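Long-range contacts in PnpC (Pseudomonas putida, PDB 3N9T), which probably catalyses the Fe(3+)-dependent intradiol cleavage of the hydroxyquinol ring by molecular oxygen: residues N98-T103 / R229-H234; G134-V139 / F285-E290. All coordinates share one frame; numbering follows the deposited sequence.

Interactions 1 and 2 have centres about 9 Å apart, and strand 278-287 joins them. Its end pairs with strand 129-138 in interaction 2, while the loop 98-103 of interaction 1 lies along the same residues: Thr100 N approaches Val286 O at 2.8 Å, a probable hydrogen bond, and Thr100 OG1 bonds to Val286 N. At the other segment, Arg229 N comes within 2.7 Å of Glu288 O, again probably bonded. Phe285 packs against Leu231 and Thr233. The contacts differ in their distance from the iron: the nearest side-chain atoms of His234, in interaction 1, lie about 5 Å from the Fe(3+), those of Phe285, in interaction 2, about 14 Å.

Interaction 1: residues N98-T103 / R229-H234; sequences NATETT and RKLVTH
Two hydrogen bonds of different kinds fasten the irregular segment 98-103 across strand 231-237, the end-to-end directions of the touching parts being 68° apart. The first comes from a side chain: Thr233 OG1, set anti to its backbone N (chi1 -166°), donates to Glu101 O at 2.7 Å, reaching it from above the carbonyl plane. The second is between backbones, Thr103 N to Val232 O at 3.0 Å, lying in the carbonyl plane on a lone pair and nearly straight at 167°. Thr102 CA leans on the same oxygen through a CA-H...O contact of 3.4 Å, so Val232 O is held from two neighbouring residues. Because the hydroxyl of Thr233 supplies the side-chain bond to the loop, an alanine here would lose the bond to Glu101 O and would probably loosen the loop at Glu101 from the strand. Thr103 puts CG2 anti to its carbonyl carbon, which brings the methyl to 3.7 Å from Thr233 OG1, the two side chains crossing at about a right angle. Thr103 CG2 also lies 3.7 Å from His234 CD2, where the side chains cross obliquely. Earlier along the strand segment, Leu231, with CG anti to its backbone N, sends two methyls into the loop: CD2 meets Thr100 CB at 3.8 Å and CD1 meets Thr102 CG2 at 4.0 Å. Thr102 OG1 is hydrogen-bonded to Asp89 OD2. His234 meets the rings of the iron ligands His218 and His220, which is consistent with a second-shell place for it beside the non-haem ferric site of an intradiol dioxygenase.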
loop_
_atom_site.group_PDB
_atom_site.type_symbol
_atom_site.label_atom_id
_atom_site.label_comp_id
_atom_site.label_asym_id
_atom_site.label_seq_id
_atom_site.Cartn_x
_atom_site.Cartn_y
_atom_site.Cartn_z
ATOM N N ASN A 98 -19.956 -22.302 -19.928
ATOM C CA ASN A 98 -20.215 -21.162 -20.775
ATOM C C ASN A 98 -21.016 -20.115 -19.961
ATOM O O ASN A 98 -21.794 -19.358 -20.559
ATOM C CB ASN A 98 -21.034 -21.576 -22.018
ATOM C CG ASN A 98 -22.377 -22.248 -21.646
ATOM O OD1 ASN A 98 -22.475 -22.967 -20.639
ATOM N ND2 ASN A 98 -23.402 -22.033 -22.463
ATOM N N ALA A 99 -20.865 -20.107 -18.624
ATOM C CA ALA A 99 -21.614 -19.140 -17.787
ATOM C C ALA A 99 -21.121 -17.718 -18.107
ATOM O O ALA A 99 -19.951 -17.502 -18.522
ATOM C CB ALA A 99 -21.465 -19.460 -16.292
ATOM N N THR A 100 -22.017 -16.728 -17.998
ATOM C CA THR A 100 -21.554 -15.377 -18.277
ATOM C C THR A 100 -20.411 -14.972 -17.347
ATOM O O THR A 100 -20.491 -15.227 -16.172
ATOM C CB THR A 100 -22.699 -14.321 -18.161
ATOM O OG1 THR A 100 -23.775 -14.776 -18.971
ATOM C CG2 THR A 100 -22.208 -12.962 -18.651
ATOM N N GLU A 101 -19.364 -14.349 -17.895
ATOM C CA GLU A 101 -18.236 -13.833 -17.106
ATOM C C GLU A 101 -18.648 -12.731 -16.128
ATOM O O GLU A 101 -19.639 -11.986 -16.345
ATOM C CB GLU A 101 -17.129 -13.327 -18.059
ATOM C CG GLU A 101 -16.501 -14.504 -18.851
ATOM C CD GLU A 101 -15.278 -14.138 -19.673
ATOM O OE1 GLU A 101 -15.441 -13.659 -20.828
ATOM O OE2 GLU A 101 -14.152 -14.404 -19.192
ATOM N N THR A 102 -17.937 -12.658 -15.020
ATOM C CA THR A 102 -18.276 -11.694 -13.996
ATOM C C THR A 102 -17.404 -10.410 -14.086
ATOM O O THR A 102 -16.415 -10.349 -14.811
ATOM C CB THR A 102 -18.039 -12.316 -12.608
ATOM O OG1 THR A 102 -16.630 -12.546 -12.434
ATOM C CG2 THR A 102 -18.831 -13.605 -12.451
ATOM N N THR A 103 -17.787 -9.382 -13.341
ATOM C CA THR A 103 -16.936 -8.206 -13.121
ATOM C C THR A 103 -17.171 -7.723 -11.687
ATOM O O THR A 103 -18.054 -8.253 -10.963
ATOM C CB THR A 103 -17.384 -7.020 -13.990
ATOM O OG1 THR A 103 -18.708 -6.599 -13.549
ATOM C CG2 THR A 103 -17.417 -7.415 -15.487
ATOM N N ARG A 229 -26.286 -19.340 -8.821
ATOM C CA ARG A 229 -25.330 -18.467 -8.230
ATOM C C ARG A 229 -25.582 -17.020 -8.700
ATOM O O ARG A 229 -25.823 -16.798 -9.887
ATOM C CB ARG A 229 -23.949 -18.977 -8.698
ATOM C CG ARG A 229 -22.772 -18.038 -8.386
ATOM C CD ARG A 229 -21.449 -18.468 -9.083
ATOM N NE ARG A 229 -20.263 -18.006 -8.324
ATOM C CZ ARG A 229 -18.989 -17.996 -8.759
ATOM N NH1 ARG A 229 -18.647 -18.393 -9.997
ATOM N NH2 ARG A 229 -18.035 -17.575 -7.922
ATOM N N LYS A 230 -25.515 -16.052 -7.795
ATOM C CA LYS A 230 -25.605 -14.634 -8.152
ATOM C C LYS A 230 -24.546 -14.223 -9.240
ATOM O O LYS A 230 -23.372 -14.653 -9.197
ATOM C CB LYS A 230 -25.364 -13.754 -6.950
ATOM C CG LYS A 230 -25.556 -12.255 -7.255
ATOM C CD LYS A 230 -25.084 -11.357 -6.138
ATOM C CE LYS A 230 -25.961 -11.466 -4.916
ATOM N NZ LYS A 230 -25.388 -10.548 -3.864
ATOM N N LEU A 231 -24.978 -13.424 -10.219
ATOM C CA LEU A 231 -24.104 -12.966 -11.280
ATOM C C LEU A 231 -24.065 -11.449 -11.191
ATOM O O LEU A 231 -25.093 -10.852 -11.142
ATOM C CB LEU A 231 -24.676 -13.382 -12.655
ATOM C CG LEU A 231 -24.004 -12.730 -13.851
ATOM C CD1 LEU A 231 -22.497 -13.180 -13.906
ATOM C CD2 LEU A 231 -24.689 -13.251 -15.147
ATOM N N VAL A 232 -22.880 -10.858 -11.106
ATOM C CA VAL A 232 -22.693 -9.411 -11.168
ATOM C C VAL A 232 -21.748 -9.192 -12.340
ATOM O O VAL A 232 -20.639 -9.793 -12.357
ATOM C CB VAL A 232 -21.952 -8.913 -9.910
ATOM C CG1 VAL A 232 -21.454 -7.435 -10.085
ATOM C CG2 VAL A 232 -22.887 -9.014 -8.702
ATOM N N THR A 233 -22.152 -8.396 -13.334
ATOM C CA THR A 233 -21.305 -8.251 -14.531
ATOM C C THR A 233 -21.614 -6.885 -15.142
ATOM O O THR A 233 -22.356 -6.111 -14.518
ATOM C CB THR A 233 -21.480 -9.449 -15.507
ATOM O OG1 THR A 233 -20.419 -9.423 -16.477
ATOM C CG2 THR A 233 -22.890 -9.443 -16.199
ATOM N N HIS A 234 -21.025 -6.573 -16.305
ATOM C CA HIS A 234 -21.300 -5.294 -17.065
ATOM C C HIS A 234 -21.545 -5.796 -18.501
ATOM O O HIS A 234 -20.937 -6.822 -18.896
ATOM C CB HIS A 234 -20.024 -4.432 -17.230
ATOM C CG HIS A 234 -19.450 -3.837 -15.990
ATOM N ND1 HIS A 234 -18.818 -2.616 -15.991
ATOM C CD2 HIS A 234 -19.337 -4.314 -14.738
ATOM C CE1 HIS A 234 -18.354 -2.369 -14.783
ATOM N NE2 HIS A 234 -18.650 -3.393 -14.018
#

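Interaction 2: residues G134-V139 / F285-E290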
loop_
_atom_site.group_PDB
_atom_site.type_symbol
_atom_site.label_atom_id
_atom_site.label_comp_id
_atom_site.label_asym_id
_atom_site.label_seq_id
_atom_site.Cartn_x
_atom_site.Cartn_y
_atom_site.Cartn_z
ATOM N N GLY A 134 -33.244 -9.769 -24.104
ATOM C CA GLY A 134 -32.530 -11.050 -24.238
ATOM C C GLY A 134 -33.159 -12.091 -23.320
ATOM O O GLY A 134 -34.364 -12.071 -23.087
ATOM N N ARG A 135 -32.351 -13.034 -22.875
ATOM C CA ARG A 135 -32.837 -14.137 -22.057
ATOM C C ARG A 135 -31.887 -14.388 -20.930
ATOM O O ARG A 135 -30.745 -13.939 -20.960
ATOM C CB ARG A 135 -33.000 -15.395 -22.922
ATOM C CG ARG A 135 -33.919 -15.166 -24.238
ATOM C CD ARG A 135 -33.905 -16.397 -25.186
ATOM N NE ARG A 135 -34.809 -17.378 -24.618
ATOM C CZ ARG A 135 -34.783 -18.703 -24.837
ATOM N NH1 ARG A 135 -33.836 -19.268 -25.612
ATOM N NH2 ARG A 135 -35.725 -19.457 -24.234
ATOM N N VAL A 136 -32.392 -15.035 -19.884
ATOM C CA VAL A 136 -31.531 -15.602 -18.867
ATOM C C VAL A 136 -31.675 -17.127 -18.983
ATOM O O VAL A 136 -32.774 -17.645 -18.927
ATOM C CB VAL A 136 -31.928 -15.111 -17.498
ATOM C CG1 VAL A 136 -30.974 -15.754 -16.399
ATOM C CG2 VAL A 136 -31.864 -13.539 -17.451
ATOM N N LEU A 137 -30.548 -17.819 -19.175
ATOM C CA LEU A 137 -30.582 -19.235 -19.457
ATOM C C LEU A 137 -29.694 -19.956 -18.445
ATOM O O LEU A 137 -28.888 -19.287 -17.736
ATOM C CB LEU A 137 -29.993 -19.427 -20.867
ATOM C CG LEU A 137 -30.748 -18.767 -22.030
ATOM C CD1 LEU A 137 -30.026 -19.103 -23.335
ATOM C CD2 LEU A 137 -32.210 -19.225 -22.046
ATOM N N ASP A 138 -29.861 -21.287 -18.350
ATOM C CA ASP A 138 -28.914 -22.116 -17.627
ATOM C C ASP A 138 -27.869 -22.569 -18.608
ATOM O O ASP A 138 -27.941 -22.273 -19.830
ATOM C CB ASP A 138 -29.554 -23.351 -16.897
ATOM C CG ASP A 138 -30.288 -24.317 -17.840
ATOM O OD1 ASP A 138 -29.969 -24.362 -19.021
ATOM O OD2 ASP A 138 -31.221 -25.035 -17.406
ATOM N N VAL A 139 -26.889 -23.301 -18.075
ATOM C CA VAL A 139 -25.785 -23.805 -18.869
ATOM C C VAL A 139 -26.259 -24.835 -19.920
ATOM O O VAL A 139 -25.608 -25.005 -20.938
ATOM C CB VAL A 139 -24.698 -24.353 -17.906
ATOM C CG1 VAL A 139 -24.004 -25.537 -18.489
ATOM C CG2 VAL A 139 -23.741 -23.184 -17.453
ATOM N N PHE A 285 -27.835 -14.104 -21.052
ATOM C CA PHE A 285 -27.068 -14.412 -19.861
ATOM C C PHE A 285 -27.187 -15.908 -19.535
ATOM O O PHE A 285 -28.253 -16.513 -19.698
ATOM C CB PHE A 285 -27.606 -13.646 -18.670
ATOM C CG PHE A 285 -27.393 -12.172 -18.778
ATOM C CD1 PHE A 285 -26.127 -11.612 -18.440
ATOM C CD2 PHE A 285 -28.453 -11.337 -19.174
ATOM C CE1 PHE A 285 -25.885 -10.205 -18.553
ATOM C CE2 PHE A 285 -28.225 -9.897 -19.308
ATOM C CZ PHE A 285 -26.893 -9.367 -19.009
ATOM N N VAL A 286 -26.090 -16.466 -19.059
ATOM C CA VAL A 286 -26.008 -17.866 -18.692
ATOM C C VAL A 286 -25.559 -17.912 -17.206
ATOM O O VAL A 286 -24.509 -17.385 -16.862
ATOM C CB VAL A 286 -25.043 -18.656 -19.659
ATOM C CG1 VAL A 286 -24.921 -20.135 -19.238
ATOM C CG2 VAL A 286 -25.513 -18.517 -21.158
ATOM N N MET A 287 -26.409 -18.501 -16.366
ATOM C CA MET A 287 -26.250 -18.587 -14.937
ATOM C C MET A 287 -25.805 -19.979 -14.522
ATOM O O MET A 287 -26.139 -21.003 -15.176
ATOM C CB MET A 287 -27.561 -18.235 -14.235
ATOM C CG MET A 287 -27.985 -16.696 -14.375
ATOM S SD MET A 287 -29.342 -16.526 -13.210
ATOM C CE MET A 287 -28.323 -16.114 -11.766
ATOM N N GLU A 288 -25.067 -20.028 -13.421
ATOM C CA GLU A 288 -24.546 -21.304 -12.907
ATOM C C GLU A 288 -25.452 -21.831 -11.802
ATOM O O GLU A 288 -25.863 -21.072 -10.902
ATOM C CB GLU A 288 -23.134 -21.121 -12.335
ATOM C CG GLU A 288 -22.101 -20.839 -13.358
ATOM C CD GLU A 288 -20.817 -21.638 -13.131
ATOM O OE1 GLU A 288 -20.075 -21.236 -12.211
ATOM O OE2 GLU A 288 -20.539 -22.623 -13.886
ATOM N N ALA A 289 -25.750 -23.117 -11.871
ATOM C CA ALA A 289 -26.495 -23.787 -10.812
ATOM C C ALA A 289 -25.807 -23.675 -9.435
ATOM O O ALA A 289 -24.612 -23.406 -9.339
ATOM C CB ALA A 289 -26.747 -25.252 -11.188
ATOM N N GLU A 290 -26.569 -23.792 -8.355
ATOM C CA GLU A 290 -25.928 -23.837 -7.024
ATOM C C GLU A 290 -26.200 -25.177 -6.322
ATOM O O GLU A 290 -27.008 -25.989 -6.803
ATOM C CB GLU A 290 -26.358 -22.649 -6.147
ATOM C CG GLU A 290 -25.251 -22.215 -5.199
ATOM C CD GLU A 290 -25.499 -20.852 -4.607
ATOM O OE1 GLU A 290 -26.689 -20.569 -4.291
ATOM O OE2 GLU A 290 -24.512 -20.065 -4.465
HETATM O O HOH W 1 -26.793 -23.455 -15.124
#
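Leu137 O is gripped twice: Met287 N-H bonds to it at 2.9 Å, nearly along the C=O axis, and Val286 CA adds a CA-H...O contact at 3.4 Å. Phe285 O is held in the same fashion, by Leu137 N at 2.7 Å and, more loosely, by Val136 CA. A third bond, from Phe285 N to Arg135 O at 2.9 Å, completes a parallel pairing in which Val136 faces Phe285 and Leu137 faces Val286. This parallel pair belongs to the mixed sheet of the catalytic beta-sandwich domain of intradiol dioxygenases; strand 129-138 has strand 183-189 on its other edge, and strand 278-287 has strand 256-262. On the face bearing Val136 and Phe285, Val136 CG1, anti to its backbone N, touches Met287 SD at 3.7 Å, while the thioether, bent at chi3 (88°), packs its CE on Arg229 O. Across the opposite face Leu137 CD2 sits 3.8 Å above the centre of the Arg135 guanidinium, whose NH2 bonds to Asp181 O. Past Asp138, Val139 CG2 meets Val286 CG1 crosswise at 3.7 Å, and a water accepts from Val139 N at 3.0 Å and donates to Met287 O.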